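Long-range contact in uncharacterized protein (PDB 5AZ0), which is an aldo-keto reductase of the silkworm and, as in its family, probably reduces carbonyl compounds with a nicotinamide cofactor: residues 152-164 / 177-191. Sequence-based numbering, arbitrary orientation.
Sequences DYLETWRGFEEVL and FNIEQMKRLLTNCNV. With ACT (acetate ion), chain I.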
loop_
_atom_site.group_PDB
_atom_site.type_symbol
_atom_site.label_atom_id
_atom_site.label_comp_id
_atom_site.label_asym_id
_atom_site.label_seq_id
_atom_site.Cartn_x
_atom_site.Cartn_y
_atom_site.Cartn_z
ATOM N N ASP A 152 17.963 -10.094 -10.120
ATOM C CA ASP A 152 17.580 -10.583 -8.826
ATOM C C ASP A 152 17.131 -9.359 -7.916
ATOM O O ASP A 152 17.771 -8.343 -7.909
ATOM C CB ASP A 152 18.767 -11.284 -8.225
ATOM C CG ASP A 152 18.420 -12.060 -6.969
ATOM O OD1 ASP A 152 17.259 -11.983 -6.466
ATOM O OD2 ASP A 152 19.345 -12.737 -6.512
ATOM N N TYR A 153 16.057 -9.525 -7.165
ATOM C CA TYR A 153 15.573 -8.513 -6.232
ATOM C C TYR A 153 16.589 -8.267 -5.124
ATOM O O TYR A 153 16.600 -7.161 -4.560
ATOM C CB TYR A 153 14.126 -8.830 -5.720
ATOM C CG TYR A 153 14.020 -10.219 -5.085
ATOM C CD1 TYR A 153 14.580 -10.479 -3.853
ATOM C CD2 TYR A 153 13.416 -11.273 -5.769
ATOM C CE1 TYR A 153 14.521 -11.715 -3.289
ATOM C CE2 TYR A 153 13.356 -12.550 -5.209
ATOM C CZ TYR A 153 13.901 -12.768 -3.973
ATOM O OH TYR A 153 13.863 -14.022 -3.389
ATOM N N LEU A 154 17.506 -9.226 -4.884
ATOM C CA LEU A 154 18.610 -8.966 -4.015
ATOM C C LEU A 154 19.557 -7.905 -4.522
ATOM O O LEU A 154 20.162 -7.198 -3.667
ATOM C CB LEU A 154 19.451 -10.228 -3.627
ATOM C CG LEU A 154 18.686 -11.417 -2.989
ATOM C CD1 LEU A 154 19.700 -12.550 -2.681
ATOM C CD2 LEU A 154 18.017 -10.986 -1.672
ATOM N N GLU A 155 19.763 -7.815 -5.852
ATOM C CA GLU A 155 20.616 -6.734 -6.412
ATOM C C GLU A 155 19.842 -5.462 -6.195
ATOM O O GLU A 155 20.398 -4.512 -5.748
ATOM C CB GLU A 155 21.019 -6.777 -7.930
ATOM C CG GLU A 155 21.932 -5.553 -8.305
ATOM C CD GLU A 155 22.190 -5.241 -9.791
ATOM O OE1 GLU A 155 22.212 -6.237 -10.546
ATOM O OE2 GLU A 155 22.425 -4.025 -10.164
ATOM N N THR A 156 18.562 -5.447 -6.511
ATOM C CA THR A 156 17.799 -4.227 -6.313
ATOM C C THR A 156 17.887 -3.705 -4.857
ATOM O O THR A 156 18.081 -2.520 -4.630
ATOM C CB THR A 156 16.360 -4.420 -6.699
ATOM O OG1 THR A 156 16.328 -5.093 -7.961
ATOM C CG2 THR A 156 15.636 -3.079 -6.757
ATOM N N TRP A 157 17.875 -4.635 -3.920
ATOM C CA TRP A 157 17.836 -4.355 -2.522
ATOM C C TRP A 157 19.091 -3.715 -2.073
ATOM O O TRP A 157 19.022 -2.814 -1.250
ATOM C CB TRP A 157 17.505 -5.632 -1.729
ATOM C CG TRP A 157 17.198 -5.307 -0.271
ATOM C CD1 TRP A 157 17.971 -5.540 0.792
ATOM C CD2 TRP A 157 16.041 -4.648 0.203
ATOM N NE1 TRP A 157 17.345 -5.094 1.950
ATOM C CE2 TRP A 157 16.147 -4.562 1.614
ATOM C CE3 TRP A 157 14.906 -4.120 -0.423
ATOM C CZ2 TRP A 157 15.185 -3.916 2.408
ATOM C CZ3 TRP A 157 13.910 -3.536 0.372
ATOM C CH2 TRP A 157 14.071 -3.421 1.755
ATOM N N ARG A 158 20.223 -4.044 -2.692
ATOM C CA ARG A 158 21.446 -3.307 -2.373
ATOM C C ARG A 158 21.300 -1.795 -2.643
ATOM O O ARG A 158 21.838 -0.991 -1.926
ATOM C CB ARG A 158 22.704 -3.785 -3.140
ATOM C CG ARG A 158 23.183 -5.210 -2.805
ATOM C CD ARG A 158 24.547 -5.684 -3.454
ATOM N NE ARG A 158 24.374 -6.690 -4.536
ATOM C CZ ARG A 158 23.917 -7.969 -4.388
ATOM N NH1 ARG A 158 23.576 -8.494 -3.202
ATOM N NH2 ARG A 158 23.777 -8.757 -5.467
ATOM N N GLY A 159 20.634 -1.444 -3.718
ATOM C CA GLY A 159 20.337 -0.057 -4.034
ATOM C C GLY A 159 19.411 0.524 -2.977
ATOM O O GLY A 159 19.602 1.672 -2.605
ATOM N N PHE A 160 18.413 -0.232 -2.490
ATOM C CA PHE A 160 17.542 0.302 -1.374
ATOM C C PHE A 160 18.397 0.550 -0.133
ATOM O O PHE A 160 18.294 1.596 0.482
ATOM C CB PHE A 160 16.365 -0.628 -1.050
ATOM C CG PHE A 160 15.211 -0.447 -1.960
ATOM C CD1 PHE A 160 15.280 -0.839 -3.274
ATOM C CD2 PHE A 160 14.079 0.176 -1.518
ATOM C CE1 PHE A 160 14.234 -0.622 -4.141
ATOM C CE2 PHE A 160 13.038 0.387 -2.353
ATOM C CZ PHE A 160 13.132 0.031 -3.681
ATOM N N GLU A 161 19.334 -0.353 0.173
ATOM C CA GLU A 161 20.235 -0.150 1.308
ATOM C C GLU A 161 21.136 1.062 1.117
ATOM O O GLU A 161 21.435 1.769 2.108
ATOM C CB GLU A 161 21.085 -1.441 1.621
ATOM C CG GLU A 161 20.170 -2.604 2.042
ATOM C CD GLU A 161 20.870 -3.980 2.168
ATOM O OE1 GLU A 161 21.900 -4.130 1.532
ATOM O OE2 GLU A 161 20.352 -4.914 2.815
ATOM N N GLU A 162 21.579 1.304 -0.138
ATOM C CA GLU A 162 22.398 2.470 -0.424
ATOM C C GLU A 162 21.589 3.804 -0.213
ATOM O O GLU A 162 22.117 4.777 0.371
ATOM C CB GLU A 162 23.087 2.330 -1.838
ATOM C CG GLU A 162 24.203 1.238 -1.904
ATOM C CD GLU A 162 24.629 0.718 -3.340
ATOM O OE1 GLU A 162 24.006 1.017 -4.385
ATOM O OE2 GLU A 162 25.646 -0.018 -3.408
ATOM N N VAL A 163 20.358 3.870 -0.668
ATOM C CA VAL A 163 19.609 5.155 -0.563
ATOM C C VAL A 163 19.237 5.431 0.903
ATOM O O VAL A 163 19.173 6.596 1.300
ATOM C CB VAL A 163 18.372 5.226 -1.432
ATOM C CG1 VAL A 163 18.788 5.188 -2.921
ATOM C CG2 VAL A 163 17.333 4.124 -1.130
ATOM N N LEU A 164 19.095 4.349 1.707
ATOM C CA LEU A 164 18.933 4.430 3.157
ATOM C C LEU A 164 20.130 5.062 3.784
ATOM O O LEU A 164 20.002 6.068 4.530
ATOM C CB LEU A 164 18.626 3.060 3.764
ATOM C CG LEU A 164 18.265 2.985 5.280
ATOM C CD1 LEU A 164 16.955 3.652 5.520
ATOM C CD2 LEU A 164 18.199 1.536 5.708
ATOM N N PHE A 177 5.775 -9.138 -2.261
ATOM C CA PHE A 177 6.729 -10.205 -2.135
ATOM C C PHE A 177 5.922 -11.383 -1.553
ATOM O O PHE A 177 5.137 -11.187 -0.599
ATOM C CB PHE A 177 7.892 -9.823 -1.196
ATOM C CG PHE A 177 9.074 -9.171 -1.892
ATOM C CD1 PHE A 177 8.888 -8.181 -2.810
ATOM C CD2 PHE A 177 10.349 -9.590 -1.628
ATOM C CE1 PHE A 177 9.976 -7.669 -3.495
ATOM C CE2 PHE A 177 11.436 -9.068 -2.248
ATOM C CZ PHE A 177 11.235 -8.106 -3.222
ATOM N N ASN A 178 6.122 -12.595 -2.078
ATOM C CA ASN A 178 5.453 -13.757 -1.499
ATOM C C ASN A 178 6.350 -14.310 -0.374
ATOM O O ASN A 178 7.417 -13.802 -0.117
ATOM C CB ASN A 178 5.124 -14.822 -2.583
ATOM C CG ASN A 178 6.362 -15.412 -3.229
ATOM O OD1 ASN A 178 7.438 -15.518 -2.627
ATOM N ND2 ASN A 178 6.243 -15.721 -4.497
ATOM N N ILE A 179 5.943 -15.421 0.259
ATOM C CA ILE A 179 6.605 -15.862 1.474
ATOM C C ILE A 179 7.975 -16.361 1.166
ATOM O O ILE A 179 8.936 -16.114 1.936
ATOM C CB ILE A 179 5.720 -16.909 2.232
ATOM C CG1 ILE A 179 6.311 -17.233 3.596
ATOM C CG2 ILE A 179 5.468 -18.215 1.377
ATOM C CD1 ILE A 179 5.341 -18.054 4.467
ATOM N N GLU A 180 8.147 -16.975 -0.019
ATOM C CA GLU A 180 9.439 -17.456 -0.492
ATOM C C GLU A 180 10.399 -16.292 -0.738
ATOM O O GLU A 180 11.583 -16.293 -0.380
ATOM C CB GLU A 180 9.225 -18.275 -1.820
ATOM C CG GLU A 180 8.459 -19.617 -1.701
ATOM C CD GLU A 180 6.926 -19.556 -1.796
ATOM O OE1 GLU A 180 6.341 -18.481 -2.016
ATOM O OE2 GLU A 180 6.277 -20.620 -1.609
ATOM N N GLN A 181 9.887 -15.282 -1.433
ATOM C CA GLN A 181 10.720 -14.030 -1.676
ATOM C C GLN A 181 11.090 -13.314 -0.347
ATOM O O GLN A 181 12.244 -12.924 -0.118
ATOM C CB GLN A 181 9.950 -13.114 -2.604
ATOM C CG GLN A 181 9.842 -13.722 -4.016
ATOM C CD GLN A 181 8.835 -13.036 -4.874
ATOM O OE1 GLN A 181 7.836 -12.525 -4.377
ATOM N NE2 GLN A 181 9.097 -12.992 -6.185
ATOM N N MET A 182 10.145 -13.287 0.585
ATOM C CA MET A 182 10.436 -12.673 1.907
ATOM C C MET A 182 11.495 -13.400 2.644
ATOM O O MET A 182 12.471 -12.800 3.211
ATOM C CB MET A 182 9.158 -12.590 2.733
ATOM C CG MET A 182 8.146 -11.549 2.207
ATOM S SD MET A 182 8.826 -9.833 2.301
ATOM C CE MET A 182 9.516 -9.759 3.933
ATOM N N LYS A 183 11.361 -14.728 2.625
ATOM C CA LYS A 183 12.403 -15.557 3.308
ATOM C C LYS A 183 13.832 -15.397 2.717
ATOM O O LYS A 183 14.852 -15.232 3.431
ATOM C CB LYS A 183 11.918 -17.023 3.329
ATOM C CG LYS A 183 12.951 -18.019 3.768
ATOM C CD LYS A 183 12.373 -19.389 4.151
ATOM C CE LYS A 183 13.451 -20.226 4.885
ATOM N NZ LYS A 183 13.006 -21.601 5.307
ATOM N N ARG A 184 13.915 -15.471 1.402
ATOM C CA ARG A 184 15.199 -15.310 0.721
ATOM C C ARG A 184 15.741 -13.871 0.945
ATOM O O ARG A 184 16.925 -13.638 1.207
ATOM C CB ARG A 184 15.027 -15.560 -0.789
ATOM C CG ARG A 184 16.374 -15.620 -1.526
ATOM C CD ARG A 184 16.268 -16.444 -2.812
ATOM N NE ARG A 184 17.478 -16.213 -3.629
ATOM C CZ ARG A 184 17.713 -15.175 -4.457
ATOM N NH1 ARG A 184 16.861 -14.169 -4.621
ATOM N NH2 ARG A 184 18.859 -15.126 -5.127
ATOM N N LEU A 185 14.844 -12.898 0.882
ATOM C CA LEU A 185 15.314 -11.482 1.179
ATOM C C LEU A 185 15.859 -11.372 2.601
ATOM O O LEU A 185 16.968 -10.877 2.855
ATOM C CB LEU A 185 14.159 -10.494 0.879
ATOM C CG LEU A 185 14.511 -9.052 1.248
ATOM C CD1 LEU A 185 15.759 -8.616 0.518
ATOM C CD2 LEU A 185 13.337 -8.158 0.914
ATOM N N LEU A 186 15.094 -11.874 3.560
ATOM C CA LEU A 186 15.496 -11.785 4.969
ATOM C C LEU A 186 16.768 -12.582 5.300
ATOM O O LEU A 186 17.556 -12.186 6.177
ATOM C CB LEU A 186 14.344 -12.217 5.879
ATOM C CG LEU A 186 13.171 -11.231 6.009
ATOM C CD1 LEU A 186 12.018 -11.920 6.685
ATOM C CD2 LEU A 186 13.598 -10.071 6.870
ATOM N N THR A 187 16.999 -13.649 4.538
ATOM C CA THR A 187 18.203 -14.475 4.746
ATOM C C THR A 187 19.421 -13.809 4.190
ATOM O O THR A 187 20.502 -13.984 4.733
ATOM C CB THR A 187 18.071 -15.846 4.035
ATOM O OG1 THR A 187 16.942 -16.485 4.562
ATOM C CG2 THR A 187 19.305 -16.750 4.246
ATOM N N ASN A 188 19.266 -13.038 3.121
ATOM C CA ASN A 188 20.416 -12.398 2.443
ATOM C C ASN A 188 20.709 -10.874 2.670
ATOM O O ASN A 188 21.801 -10.395 2.381
ATOM C CB ASN A 188 20.259 -12.722 0.958
ATOM C CG ASN A 188 20.513 -14.253 0.679
ATOM O OD1 ASN A 188 21.641 -14.679 0.719
ATOM N ND2 ASN A 188 19.462 -15.045 0.524
ATOM N N CYS A 189 19.742 -10.111 3.153
ATOM C CA CYS A 189 19.907 -8.640 3.235
ATOM C C CYS A 189 20.857 -8.217 4.293
ATOM O O CYS A 189 21.160 -8.999 5.123
ATOM C CB CYS A 189 18.550 -8.019 3.515
ATOM S SG CYS A 189 17.831 -8.539 5.097
ATOM N N ASN A 190 21.347 -6.986 4.263
ATOM C CA ASN A 190 22.033 -6.421 5.405
ATOM C C ASN A 190 21.038 -5.660 6.284
ATOM O O ASN A 190 21.164 -5.667 7.485
ATOM C CB ASN A 190 23.172 -5.489 4.967
ATOM C CG ASN A 190 24.315 -6.249 4.268
ATOM O OD1 ASN A 190 24.543 -7.424 4.478
ATOM N ND2 ASN A 190 24.978 -5.587 3.413
ATOM N N VAL A 191 20.076 -4.983 5.696
ATOM C CA VAL A 191 19.055 -4.240 6.482
ATOM C C VAL A 191 17.756 -4.914 6.072
ATOM O O VAL A 191 17.463 -4.996 4.875
ATOM C CB VAL A 191 19.041 -2.751 6.131
ATOM C CG1 VAL A 191 17.959 -2.034 6.894
ATOM C CG2 VAL A 191 20.382 -2.097 6.395
HETATM C C ACT I . 12.304 -16.790 -4.571
HETATM O O ACT I . 11.178 -17.093 -5.017
HETATM O OXT ACT I . 12.968 -15.779 -4.946
HETATM C CH3 ACT I . 12.827 -17.745 -3.557
#
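R184 grips D152 end-on in a two-pronged salt bridge. R184 NH1 meets D152 OD1 at 2.9 Å, and R184 NH2 meets D152 OD2 at 2.8 Å. Both oxygens are met on the syn side, and the carboxylate and the guanidinium are nearly coplanar. D152 is at the N-cap position of helix 153-164, and its OD1 also accepts the capping bond from L154 N, from above the carboxylate plane. One carboxylate thus caps its own helix and ties it to the next. The two helices are neighbours on the outside of the (β/α)8 barrel of the aldo-keto reductases. They cross at -54°, with strand 172-175 between them in sequence.

At the other end, E161 OE2 takes two backbone N-H groups from the same face of its plane: N190 N at 2.7 Å and V191 N at 2.9 Å. This holds the turn that follows helix 179-188. Beside it, W157 NE1 donates to V191 O at 2.9 Å, with the oxygen in the indole plane. W157 CG is anti to the backbone N (chi1 -169°), which carries the ring toward this turn.

L185 CD1 sits over one face of the W157 indole, 3.8 Å from the centroid of the five-membered ring, a CH-pi contact. F160 CB covers the opposite face. Behind them, W157 and L185 both pack on V174 of the barrel strand. F177 turns its edge to the face of Y153, with the planes at 67°. L154 CD1 lies over one face of the R184 guanidinium and also touches N188 CB. The Y153 hydroxyl accepts a weak bond from R184 NH1. Y153 OH in turn donates to an acetate ion, probably from the crystallisation liquor, whose OXT lies 2.5 Å away in the plane of the ring, at its edge.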